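Local structure of Es1 family protein (Ehrlichia chaffeensis, 3L3B) at residues Ala44-Leu49 with Asp219-Val224; Gln67-Asp72 with Lys76-Glu81; Glu146-Lys151 with Lys169-Val174; Gly155-Ser160 with Gln229-Ser234; Val163-Leu168 with Gly184-Met189. The protein is of unproven function but has an amidotransferase-like domain of the DJ-1/PfpI family and may take part in isoprenoid biosynthesis. All blocks are in the same frame, centred on the assembly; numbering follows the deposited sequence.

Strand 154-157 of the mixed central sheet has helix 221-238 on one side and helix 160-168 on the other. Contacts 1 and 4 share helix 221-238, their centres about 10 Å apart: the helix start meets helix 41-53, and its middle covers strand 154-157, with Val47 and Val157 touching between them. Contacts 3 and 5, centres about 12 Å apart, meet through Val174 on Val165 and Tyr148 on Leu168; Ala156 and Val164 link contact 5 to contact 4. Along the chain contact 4 closes around contact 5, and contact 1 encloses contacts 2, 3 and 5. Contact 2 is a separate hairpin, its centre at least 24 Å from the others. Contacts 1 and 2 both border on the second subunit.

Contact 1: residues Ala44-Leu49 with Asp219-Val224; sequences AVLVML and DSLYNV
Leu46 and Leu221 make the closest approach between residues 44-49 of helix 41-53 and residues 219-224 at the start of helix 221-238, CD1 of Leu46 lying 3.8 Å from CD1 of Leu221. The contact is purely apolar. Leu221 has CG anti to the backbone N (chi1 -178°), which brings its CD1 to Leu46 although its CB does not point directly at the other helix. The two leucine side chains run past each other at a slant. Val224, one turn on, adds CG1 at 4.3 Å from the same Leu46 CD1, so a single methyl of Leu46 serves both partners. Beyond these two, Leu46 also packs on Tyr225 and Ile228, the following turns of helix 221-238.

Polar groups do a different job, at the helix start. Ser220 is the N-cap: its OG accepts from Asn223 N at 3.2 Å in a fairly straight bond (161°). Asp219 OD1 takes Ser220 N at 2.7 Å, on the anti side of the carboxylate, and a weak bond from Asn223 ND2 at 3.3 Å; the other oxygen, OD2, is bonded to Thr198 OG1. These bonds help set the start of the helix, from which Leu221 projects.

The second subunit reaches in as well: Tyr222 N bonds Asp52 OD2 of the second subunit, and Leu221 packs on Met48 of the second subunit. The arrangement is a buried apolar joint between two helices of an alpha/beta sandwich that also borders directly on the second subunit.

Contact 2: residues Gln67-Asp72 with Lys76-Glu81; sequences QKQVVD and KESVGE
Asp72 O is gripped by two successive backbone N-H groups where the chain returns, Lys76 N at 2.7 Å and Glu77 N at 3.3 Å, both weak. The first is sharply bent and the second long. Lys76 and Glu77 both face Asp72, and Lys76 has left-handed backbone angles (phi 57°): a G1 beta bulge. Asp72 also helps from its side chain: OD1 accepts from Lys74 N and Lys75 N in the intervening loop, as in an Asx turn.

Past the bulge two bonds are sound. Asp72 N donates to Glu77 O at 3.0 Å and Val79 N to Val70 O at 2.9 Å, while Val71 and Ser78 form the non-hydrogen-bonded pair between them. At the open end a water takes over, accepting from Val70 N at 2.8 Å and donating to Val79 O at 2.8 Å, so it bridges the strands where they splay apart.

Val70, Asp72 and Val79 share one face of the ribbon. Val70 CG1 meets Val79 CG2 at 3.7 Å. Val70 CG1 also touches the aliphatic part of Glu81, whose CG lies 3.8 Å away; the Glu81 carboxylate pairs through OE1 with Arg83. On this face Val70 packs on Arg91 of the second subunit and Asp72 on Val87 of the second subunit. Val71 N is held by Asp37 OD2. The whole is a two-stranded antiparallel beta hairpin with a G1 bulge, a ribbon apart from the central sheet and partly covered by the other chain.

Contact 3: residues Glu146-Lys151 with Lys169-Val174; sequences EFYNAK and KDIAKV
Tyr148 reaches across to Ile171 and Ala172 from the last turn of helix 138-149, which ends in a Schellman motif. This helix lies on the crossover between parallel strands 110-113 and 154-157, and its partner here is the loop that leaves helix 160-168.

The close-packed part is the tyrosine. With CG anti to the backbone N (chi1 180°), its ring extends straight away from the helix toward the loop. Two groups of the loop divide the ring between them. Ala172 CB takes the CZ-OH end, 3.4 Å from Tyr148 OH and 3.9 Å from CZ of the same ring. Ile171 CD1 meets the CD2-CE2 side obliquely, 3.8 Å from both Tyr148 CD2 and Tyr148 CE2. Leu168 and Ile154 also pack on Tyr148, turning the ring into a link between the loop and the strand behind it. The hydroxyl's direct polar partner is Asn207 OD1.

The outer side is looser. Asn149 ND2 merely brushes Ile171 CD1 at 3.9 Å, and both residues are exposed. A water at the margin links the two segments: it donates to Ile171 O, at a distance so short that its exact length is doubtful, and makes a weak, long bond to Tyr148 OH at 3.4 Å.

The helix then ends in the Schellman motif, with Lys151 at positive phi as C-prime residue and Lys151 N returning to Tyr148 O at 3.0 Å.

Contact 4: residues Gly155-Ser160 with Gln229-Ser234; sequences GAVCIS and QDMISS
Met231 is the side chain of residues 229-234 that reaches strand 154-157, and it touches three successive residues of it. Its SD lies 3.7 Å from Ala156 O and equally near Ala156 N, resting on the peptide backbone. CE bends on to meet Val157 CG2 at 3.8 Å and Gly155 CA at 4.1 Å. That bend is a chi3 of 77°, which turns the methyl off an otherwise extended chain. Because Gly155 has no side chain, the methyl can settle right over its backbone.

In the next shell, Phe210 and Cys212 of the neighbouring strand flank Met231, and Val157 is bordered by Cys212, Ala214 and Glu43. Strand 155-157 and helix 229-234 run nearly antiparallel, at 172°, with axes 9.4 Å apart. Internal to the helix, Ser233 OG donates to Gln229 O at 2.8 Å and Ser234 OG to Asp230 O at 2.7 Å; each carbonyl also takes the backbone N-H of the same serine from the opposite face of its plane.

Further out the strand runs into a tight type II' turn, Val157 to Ser160, closed by Ser160 N to Val157 O at 3.1 Å. Cys158 occupies its second position with phi 68°, and the turn ends on Ser160, where helix 160-168 begins; Ser160 OG is bonded to Pro114 O. A strand, a sharply turned cysteine and then a helix match the nucleophile elbow of DJ-1/PfpI and amidotransferase-like domains, so Cys158 probably occupies the nucleophile position, with Met231 packed beneath the strand that leads to it.

Contact 5: residues Val163-Leu168 with Gly184-Met189; sequences VVVALL and GLIDKM
Val165 points CG1 opposite its backbone N, chi1 166°, which places that methyl against Met189 in the last turn of the neighbouring helix, CG1 to CB 3.9 Å. Met189 bends twice, with chi2 at -54° and chi3 at 83°; its SD comes to 4.2 Å from Ala166 CB, and beyond SD the end of the chain turns away from helix 163-168.

The motif is a pair of almost parallel helices, 163-168 and 185-189. Helix 185-189 is the short connection of a beta-alpha-beta unit whose parallel strands are 175-176 and 192-193. The backbones come closest where Met189, in the last turn of its helix, passes Ala166, the CA atoms of Ala166 and Met189 being 5.1 Å apart.

One turn earlier on helix 185-189, Ile186 CG2 lies 4.2 Å from Val165 CG2, and Val176 of the small parallel sheet packs on both residues. Ala162 also touches Ile186. The start of helix 185-189 is fixed from outside the pair: Asp181 accepts from Leu185 N and Ile186 N through its two carboxylate oxygens, with Gly184 at the N-cap position.

All the cross-contacts are van der Waals. At the end of helix 185-189 one carbonyl is buried with no polar partner in the model: Met189 O lies 3.6 Å from a methyl, Val165 CG1.

Contact 1: residues Ala44-Leu49 with Asp219-Val224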
# COMPACT_ATOMS: atom_id res chain seq x y z
N ALA B 44 4.48 4.39 0.96
CA ALA B 44 4.20 4.85 -0.40
C ALA B 44 2.73 5.17 -0.55
O ALA B 44 2.40 6.19 -1.10
CB ALA B 44 4.60 3.85 -1.45
N VAL B 45 1.84 4.29 -0.10
CA VAL B 45 0.42 4.54 -0.24
C VAL B 45 0.04 5.83 0.50
O VAL B 45 -0.71 6.64 -0.04
CB VAL B 45 -0.45 3.35 0.25
CG1 VAL B 45 -1.95 3.75 0.40
CG2 VAL B 45 -0.27 2.19 -0.71
N LEU B 46 0.60 6.03 1.71
CA LEU B 46 0.21 7.18 2.54
C LEU B 46 0.75 8.51 1.96
O LEU B 46 0.08 9.57 2.07
CB LEU B 46 0.60 6.95 4.00
CG LEU B 46 -0.05 5.77 4.74
CD1 LEU B 46 0.60 5.59 6.11
CD2 LEU B 46 -1.55 5.93 4.84
N VAL B 47 1.94 8.45 1.37
CA VAL B 47 2.50 9.57 0.61
C VAL B 47 1.55 9.94 -0.56
O VAL B 47 1.23 11.10 -0.76
CB VAL B 47 3.89 9.25 0.10
CG1 VAL B 47 4.28 10.16 -1.11
CG2 VAL B 47 4.91 9.39 1.23
N MET B 48 1.10 8.95 -1.33
CA MET B 48 0.20 9.22 -2.46
C MET B 48 -1.18 9.71 -2.01
O MET B 48 -1.75 10.59 -2.65
CB MET B 48 0.01 7.96 -3.31
CG MET B 48 1.26 7.47 -3.96
SD MET B 48 0.95 6.10 -5.10
CE MET B 48 0.58 4.80 -3.94
N LEU B 49 -1.70 9.18 -0.90
CA LEU B 49 -2.98 9.64 -0.32
C LEU B 49 -2.91 11.11 0.08
O LEU B 49 -3.74 11.91 -0.35
CB LEU B 49 -3.36 8.77 0.89
CG LEU B 49 -4.56 9.13 1.76
CD1 LEU B 49 -5.81 8.98 0.97
CD2 LEU B 49 -4.61 8.30 3.01
N ASP B 219 5.93 1.03 15.26
CA ASP B 219 4.84 1.86 15.74
C ASP B 219 3.57 1.48 14.95
O ASP B 219 3.61 0.66 14.03
CB ASP B 219 5.20 3.32 15.52
CG ASP B 219 4.60 4.23 16.55
OD1 ASP B 219 3.51 3.90 17.08
OD2 ASP B 219 5.22 5.29 16.83
N SER B 220 2.45 2.07 15.33
CA SER B 220 1.18 1.78 14.66
C SER B 220 1.09 2.50 13.31
O SER B 220 1.72 3.55 13.09
CB SER B 220 -0.01 2.21 15.55
OG SER B 220 -0.06 3.63 15.58
N LEU B 221 0.29 1.96 12.42
CA LEU B 221 0.09 2.56 11.10
C LEU B 221 -0.50 3.95 11.22
O LEU B 221 -0.13 4.86 10.48
CB LEU B 221 -0.83 1.63 10.30
CG LEU B 221 -1.17 1.99 8.85
CD1 LEU B 221 0.01 2.26 7.94
CD2 LEU B 221 -2.07 0.81 8.30
N TYR B 222 -1.42 4.14 12.17
CA TYR B 222 -2.05 5.47 12.28
C TYR B 222 -0.99 6.52 12.67
O TYR B 222 -0.98 7.59 12.13
CB TYR B 222 -3.25 5.45 13.23
CG TYR B 222 -3.94 6.80 13.35
CD1 TYR B 222 -4.69 7.33 12.30
CD2 TYR B 222 -3.81 7.55 14.51
CE1 TYR B 222 -5.31 8.59 12.41
CE2 TYR B 222 -4.42 8.80 14.64
CZ TYR B 222 -5.17 9.32 13.59
OH TYR B 222 -5.75 10.57 13.76
N ASN B 223 -0.08 6.18 13.58
CA ASN B 223 0.98 7.13 13.97
C ASN B 223 1.96 7.39 12.88
O ASN B 223 2.29 8.53 12.63
CB ASN B 223 1.68 6.66 15.25
CG ASN B 223 0.78 6.79 16.45
OD1 ASN B 223 -0.07 7.68 16.46
ND2 ASN B 223 0.91 5.90 17.44
N VAL B 224 2.34 6.36 12.17
CA VAL B 224 3.15 6.50 10.97
C VAL B 224 2.50 7.51 10.01
O VAL B 224 3.17 8.40 9.49
CB VAL B 224 3.39 5.14 10.25
CG1 VAL B 224 3.94 5.35 8.83
CG2 VAL B 224 4.31 4.21 11.12

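Contact 2: residues Gln67-Asp72 with Lys76-Glu81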
# COMPACT_ATOMS: atom_id res chain seq x y z
N GLN B 67 16.28 -5.82 -8.53
CA GLN B 67 16.45 -5.62 -7.10
C GLN B 67 17.74 -6.31 -6.67
O GLN B 67 18.07 -7.36 -7.23
CB GLN B 67 15.26 -6.20 -6.31
CG GLN B 67 13.90 -5.46 -6.48
CD GLN B 67 12.67 -6.19 -5.89
OE1 GLN B 67 11.52 -5.76 -6.13
NE2 GLN B 67 12.89 -7.25 -5.11
N LYS B 68 18.47 -5.75 -5.70
CA LYS B 68 19.67 -6.45 -5.15
C LYS B 68 19.27 -7.82 -4.57
O LYS B 68 19.99 -8.80 -4.74
CB LYS B 68 20.42 -5.60 -4.08
N GLN B 69 18.14 -7.90 -3.90
CA GLN B 69 17.61 -9.19 -3.37
C GLN B 69 16.10 -9.28 -3.62
O GLN B 69 15.43 -8.27 -3.80
CB GLN B 69 17.75 -9.27 -1.83
CG GLN B 69 19.15 -9.27 -1.27
CD GLN B 69 19.14 -9.26 0.25
OE1 GLN B 69 18.41 -8.48 0.88
NE2 GLN B 69 19.98 -10.09 0.85
N VAL B 70 15.58 -10.51 -3.57
CA VAL B 70 14.15 -10.71 -3.38
C VAL B 70 13.99 -11.37 -2.02
O VAL B 70 14.70 -12.30 -1.70
CB VAL B 70 13.54 -11.61 -4.51
CG1 VAL B 70 12.10 -12.01 -4.20
CG2 VAL B 70 13.68 -10.86 -5.85
N VAL B 71 13.06 -10.89 -1.22
CA VAL B 71 12.84 -11.47 0.08
C VAL B 71 11.38 -11.99 0.23
O VAL B 71 10.39 -11.30 -0.11
CB VAL B 71 13.14 -10.40 1.17
CG1 VAL B 71 12.57 -10.81 2.50
CG2 VAL B 71 14.64 -10.07 1.26
N ASP B 72 11.29 -13.23 0.73
CA ASP B 72 10.05 -13.80 1.19
C ASP B 72 9.68 -13.08 2.51
O ASP B 72 10.34 -13.27 3.52
CB ASP B 72 10.25 -15.33 1.34
CG ASP B 72 9.08 -16.04 1.93
OD1 ASP B 72 8.27 -15.40 2.67
OD2 ASP B 72 8.96 -17.26 1.66
N LYS B 76 10.75 -14.05 6.09
CA LYS B 76 11.78 -13.04 6.28
C LYS B 76 13.18 -13.54 5.92
O LYS B 76 14.13 -13.34 6.67
CB LYS B 76 11.75 -12.47 7.71
CG LYS B 76 10.53 -11.59 7.98
CD LYS B 76 9.93 -11.85 9.34
CE LYS B 76 8.79 -10.86 9.66
NZ LYS B 76 7.63 -11.61 10.26
N GLU B 77 13.32 -14.16 4.75
CA GLU B 77 14.62 -14.71 4.28
C GLU B 77 14.77 -14.28 2.85
O GLU B 77 13.75 -14.23 2.14
CB GLU B 77 14.59 -16.20 4.25
CG GLU B 77 15.13 -16.92 5.47
CD GLU B 77 14.79 -18.42 5.42
OE1 GLU B 77 15.09 -19.07 4.39
OE2 GLU B 77 14.20 -18.92 6.41
N SER B 78 16.00 -14.01 2.39
CA SER B 78 16.19 -13.75 0.97
C SER B 78 15.98 -15.06 0.22
O SER B 78 16.07 -16.15 0.78
CB SER B 78 17.57 -13.10 0.64
OG SER B 78 18.60 -14.00 0.86
N VAL B 79 15.59 -14.96 -1.04
CA VAL B 79 15.40 -16.16 -1.83
C VAL B 79 16.10 -16.05 -3.15
O VAL B 79 16.44 -14.95 -3.60
CB VAL B 79 13.93 -16.47 -2.10
CG1 VAL B 79 13.24 -16.83 -0.83
CG2 VAL B 79 13.24 -15.30 -2.81
N GLY B 80 16.32 -17.21 -3.76
CA GLY B 80 16.91 -17.28 -5.08
C GLY B 80 15.80 -17.16 -6.10
O GLY B 80 15.31 -18.16 -6.59
N GLU B 81 15.42 -15.91 -6.37
CA GLU B 81 14.48 -15.48 -7.40
C GLU B 81 14.89 -14.03 -7.74
O GLU B 81 15.54 -13.37 -6.91
CB GLU B 81 13.01 -15.58 -6.85
CG GLU B 81 12.16 -14.39 -7.13
CD GLU B 81 10.66 -14.57 -6.82
OE1 GLU B 81 9.89 -13.86 -7.50
OE2 GLU B 81 10.25 -15.37 -5.93
O HOH W 1 17.64 -12.45 -3.35

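Contact 3: residues Glu146-Lys151 with Lys169-Val174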
# COMPACT_ATOMS: atom_id res chain seq x y z
N GLU B 146 19.09 16.94 -9.26
CA GLU B 146 18.41 17.87 -10.15
C GLU B 146 17.30 18.61 -9.43
O GLU B 146 17.13 19.81 -9.60
CB GLU B 146 17.87 17.21 -11.42
CG GLU B 146 18.91 17.02 -12.50
CD GLU B 146 18.31 16.58 -13.81
OE1 GLU B 146 17.83 17.45 -14.57
OE2 GLU B 146 18.28 15.36 -14.07
N PHE B 147 16.55 17.89 -8.60
CA PHE B 147 15.52 18.53 -7.77
C PHE B 147 16.21 19.49 -6.80
O PHE B 147 15.78 20.64 -6.67
CB PHE B 147 14.70 17.51 -6.99
CG PHE B 147 13.51 16.96 -7.76
CD1 PHE B 147 12.31 17.68 -7.80
CD2 PHE B 147 13.62 15.81 -8.48
CE1 PHE B 147 11.21 17.21 -8.52
CE2 PHE B 147 12.54 15.35 -9.22
CZ PHE B 147 11.32 16.06 -9.22
N TYR B 148 17.27 19.05 -6.15
CA TYR B 148 17.96 19.92 -5.17
C TYR B 148 18.54 21.14 -5.83
O TYR B 148 18.37 22.28 -5.34
CB TYR B 148 19.05 19.17 -4.42
CG TYR B 148 19.75 20.04 -3.44
CD1 TYR B 148 19.15 20.39 -2.25
CD2 TYR B 148 21.01 20.57 -3.72
CE1 TYR B 148 19.78 21.23 -1.35
CE2 TYR B 148 21.67 21.42 -2.82
CZ TYR B 148 21.04 21.73 -1.64
OH TYR B 148 21.64 22.59 -0.76
N ASN B 149 19.21 20.96 -6.96
CA ASN B 149 19.80 22.15 -7.63
C ASN B 149 18.75 23.11 -8.22
O ASN B 149 19.01 24.27 -8.36
CB ASN B 149 20.83 21.72 -8.67
CG ASN B 149 22.08 21.13 -8.04
OD1 ASN B 149 22.64 20.16 -8.55
ND2 ASN B 149 22.50 21.69 -6.90
N ALA B 150 17.56 22.61 -8.57
CA ALA B 150 16.44 23.45 -8.97
C ALA B 150 15.62 24.02 -7.79
O ALA B 150 14.58 24.61 -8.02
CB ALA B 150 15.49 22.68 -9.93
N LYS B 151 16.06 23.86 -6.54
CA LYS B 151 15.41 24.49 -5.36
C LYS B 151 13.97 24.01 -5.13
O LYS B 151 13.09 24.76 -4.71
CB LYS B 151 15.50 26.06 -5.41
N LYS B 169 25.98 15.23 0.34
CA LYS B 169 26.99 15.61 1.32
C LYS B 169 28.17 16.42 0.79
O LYS B 169 28.78 17.16 1.54
CB LYS B 169 27.55 14.37 2.03
CG LYS B 169 28.60 13.64 1.24
CD LYS B 169 28.78 12.21 1.77
CE LYS B 169 30.04 12.05 2.63
NZ LYS B 169 30.39 10.57 2.65
N ASP B 170 28.48 16.26 -0.49
CA ASP B 170 29.57 17.03 -1.09
C ASP B 170 29.20 18.46 -1.41
O ASP B 170 30.05 19.27 -1.56
CB ASP B 170 30.09 16.36 -2.36
CG ASP B 170 30.64 14.96 -2.09
OD1 ASP B 170 31.38 14.77 -1.07
OD2 ASP B 170 30.32 14.07 -2.90
N ILE B 171 27.91 18.75 -1.50
CA ILE B 171 27.46 20.09 -1.82
C ILE B 171 26.58 20.73 -0.74
O ILE B 171 26.32 21.92 -0.80
CB ILE B 171 26.72 20.13 -3.21
CG1 ILE B 171 25.44 19.31 -3.17
CG2 ILE B 171 27.70 19.68 -4.36
CD1 ILE B 171 24.55 19.44 -4.43
N ALA B 172 26.13 19.95 0.26
CA ALA B 172 25.32 20.49 1.32
C ALA B 172 25.38 19.63 2.60
O ALA B 172 25.57 18.40 2.53
CB ALA B 172 23.85 20.56 0.82
N LYS B 173 25.14 20.25 3.75
CA LYS B 173 25.05 19.53 5.02
C LYS B 173 23.59 19.67 5.46
O LYS B 173 23.22 20.73 5.93
CB LYS B 173 25.99 20.20 6.04
CG LYS B 173 25.80 19.78 7.51
CD LYS B 173 26.90 20.20 8.46
CE LYS B 173 28.18 19.44 8.27
NZ LYS B 173 29.03 19.58 9.53
N VAL B 174 22.73 18.68 5.19
CA VAL B 174 21.30 18.89 5.37
C VAL B 174 20.81 18.27 6.66
O VAL B 174 21.43 17.36 7.20
CB VAL B 174 20.42 18.44 4.18
CG1 VAL B 174 20.98 18.90 2.82
CG2 VAL B 174 20.19 16.94 4.23
O HOH W 2 24.73 23.84 -1.12

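Contact 4: residues Gly155-Ser160 with Gln229-Ser234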
# COMPACT_ATOMS: atom_id res chain seq x y z
N GLY B 155 11.09 15.42 -0.12
CA GLY B 155 10.63 14.73 1.08
C GLY B 155 11.13 13.29 1.12
O GLY B 155 11.21 12.65 0.10
N ALA B 156 11.45 12.79 2.32
CA ALA B 156 12.09 11.49 2.47
C ALA B 156 11.57 10.83 3.75
O ALA B 156 11.46 11.48 4.79
CB ALA B 156 13.69 11.61 2.47
N VAL B 157 11.19 9.58 3.66
CA VAL B 157 10.55 8.87 4.75
C VAL B 157 11.42 7.67 5.16
O VAL B 157 12.06 6.98 4.31
CB VAL B 157 9.16 8.36 4.30
CG1 VAL B 157 8.36 7.69 5.51
CG2 VAL B 157 8.37 9.51 3.62
N CYS B 158 11.47 7.46 6.45
CA CYS B 158 12.10 6.31 7.05
C CYS B 158 13.64 6.29 6.89
O CYS B 158 14.30 7.14 7.44
CB CYS B 158 11.44 5.05 6.54
SG CYS B 158 11.76 3.75 7.67
N ILE B 159 14.21 5.36 6.14
CA ILE B 159 15.67 5.39 5.92
C ILE B 159 16.07 6.36 4.79
O ILE B 159 17.24 6.77 4.68
CB ILE B 159 16.21 3.99 5.59
CG1 ILE B 159 17.72 3.90 5.80
CG2 ILE B 159 15.78 3.57 4.13
CD1 ILE B 159 18.24 4.23 7.25
N SER B 160 15.12 6.74 3.96
CA SER B 160 15.44 7.59 2.81
C SER B 160 16.17 8.90 3.17
O SER B 160 17.01 9.34 2.38
CB SER B 160 14.18 7.91 1.99
OG SER B 160 13.71 6.66 1.39
N GLN B 229 1.66 12.75 6.99
CA GLN B 229 0.72 13.85 6.77
C GLN B 229 1.39 15.21 7.08
O GLN B 229 1.24 16.17 6.34
CB GLN B 229 -0.52 13.63 7.63
CG GLN B 229 -1.53 14.76 7.59
CD GLN B 229 -2.73 14.47 8.46
OE1 GLN B 229 -2.72 14.73 9.66
NE2 GLN B 229 -3.77 13.93 7.86
N ASP B 230 2.15 15.27 8.16
CA ASP B 230 2.83 16.52 8.52
C ASP B 230 3.94 16.90 7.52
O ASP B 230 4.14 18.08 7.23
CB ASP B 230 3.45 16.40 9.89
CG ASP B 230 3.88 17.77 10.43
OD1 ASP B 230 5.11 18.00 10.58
OD2 ASP B 230 2.99 18.61 10.62
N MET B 231 4.65 15.89 7.02
CA MET B 231 5.69 16.13 6.07
C MET B 231 5.15 16.74 4.77
O MET B 231 5.64 17.77 4.32
CB MET B 231 6.43 14.83 5.79
CG MET B 231 7.66 15.09 5.01
SD MET B 231 8.51 13.65 4.47
CE MET B 231 7.49 13.14 3.11
N ILE B 232 4.13 16.12 4.19
CA ILE B 232 3.57 16.55 2.91
C ILE B 232 2.91 17.91 3.07
O ILE B 232 3.14 18.80 2.22
CB ILE B 232 2.51 15.54 2.37
CG1 ILE B 232 3.12 14.13 2.09
CG2 ILE B 232 1.81 16.14 1.16
CD1 ILE B 232 4.32 14.03 1.14
N SER B 233 2.13 18.11 4.14
CA SER B 233 1.65 19.45 4.50
C SER B 233 2.76 20.48 4.46
O SER B 233 2.62 21.52 3.82
CB SER B 233 1.01 19.49 5.91
OG SER B 233 -0.11 18.61 5.98
N SER B 234 3.86 20.21 5.15
CA SER B 234 4.95 21.17 5.27
C SER B 234 5.55 21.47 3.91
O SER B 234 5.92 22.60 3.63
CB SER B 234 6.04 20.63 6.19
OG SER B 234 5.51 20.41 7.49

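Contact 5: residues Val163-Leu168 with Gly184-Met189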
# COMPACT_ATOMS: atom_id res chain seq x y z
N VAL B 163 19.90 8.34 2.97
CA VAL B 163 20.36 8.28 1.62
C VAL B 163 20.45 9.67 0.96
O VAL B 163 21.41 9.93 0.21
CB VAL B 163 19.53 7.37 0.75
CG1 VAL B 163 20.18 7.25 -0.69
CG2 VAL B 163 19.38 5.98 1.42
N VAL B 164 19.47 10.53 1.26
CA VAL B 164 19.46 11.89 0.76
C VAL B 164 20.64 12.67 1.32
O VAL B 164 21.31 13.38 0.58
CB VAL B 164 18.13 12.63 1.05
CG1 VAL B 164 18.25 14.15 0.66
CG2 VAL B 164 16.96 11.95 0.34
N VAL B 165 20.89 12.54 2.63
CA VAL B 165 22.04 13.21 3.25
C VAL B 165 23.31 12.82 2.52
O VAL B 165 24.07 13.70 2.11
CB VAL B 165 22.10 12.95 4.79
CG1 VAL B 165 23.41 13.33 5.39
CG2 VAL B 165 20.91 13.67 5.48
N ALA B 166 23.48 11.52 2.29
CA ALA B 166 24.70 10.99 1.69
C ALA B 166 24.89 11.50 0.25
O ALA B 166 25.95 11.97 -0.13
CB ALA B 166 24.66 9.42 1.71
N LEU B 167 23.85 11.44 -0.55
CA LEU B 167 23.97 11.86 -1.91
C LEU B 167 24.19 13.39 -2.04
O LEU B 167 24.73 13.82 -3.05
CB LEU B 167 22.80 11.36 -2.76
CG LEU B 167 21.43 12.03 -2.69
CD1 LEU B 167 21.34 13.24 -3.65
CD2 LEU B 167 20.24 11.04 -3.03
N LEU B 168 23.75 14.18 -1.05
CA LEU B 168 23.98 15.65 -1.06
C LEU B 168 25.28 16.13 -0.33
O LEU B 168 25.65 17.31 -0.40
CB LEU B 168 22.77 16.36 -0.50
CG LEU B 168 21.50 16.29 -1.34
CD1 LEU B 168 20.30 16.89 -0.58
CD2 LEU B 168 21.70 16.92 -2.76
N GLY B 184 24.77 7.55 15.27
CA GLY B 184 25.40 8.72 14.62
C GLY B 184 25.52 8.56 13.11
O GLY B 184 26.47 9.06 12.50
N LEU B 185 24.55 7.86 12.51
CA LEU B 185 24.53 7.62 11.07
C LEU B 185 24.49 8.93 10.24
O LEU B 185 25.25 9.08 9.30
CB LEU B 185 23.36 6.73 10.68
CG LEU B 185 23.20 6.35 9.21
CD1 LEU B 185 24.48 5.74 8.66
CD2 LEU B 185 21.99 5.42 9.02
N ILE B 186 23.59 9.85 10.60
CA ILE B 186 23.38 11.04 9.78
C ILE B 186 24.66 11.89 9.87
O ILE B 186 25.17 12.35 8.87
CB ILE B 186 22.10 11.84 10.21
CG1 ILE B 186 20.81 11.02 9.98
CG2 ILE B 186 22.03 13.22 9.54
CD1 ILE B 186 20.57 10.47 8.56
N ASP B 187 25.20 12.04 11.08
CA ASP B 187 26.45 12.78 11.27
C ASP B 187 27.56 12.17 10.37
O ASP B 187 28.23 12.90 9.64
CB ASP B 187 26.86 12.83 12.76
CG ASP B 187 28.22 13.44 12.98
OD1 ASP B 187 29.20 12.66 13.08
OD2 ASP B 187 28.33 14.69 13.04
N LYS B 188 27.73 10.85 10.44
CA LYS B 188 28.71 10.15 9.60
C LYS B 188 28.46 10.32 8.09
O LYS B 188 29.39 10.33 7.30
CB LYS B 188 28.72 8.65 9.94
N MET B 189 27.20 10.47 7.70
CA MET B 189 26.87 10.59 6.28
C MET B 189 27.01 12.04 5.80
O MET B 189 26.83 12.32 4.62
CB MET B 189 25.43 10.11 6.03
CG MET B 189 25.11 8.59 6.12
SD MET B 189 26.15 7.54 5.10
CE MET B 189 27.59 7.37 6.15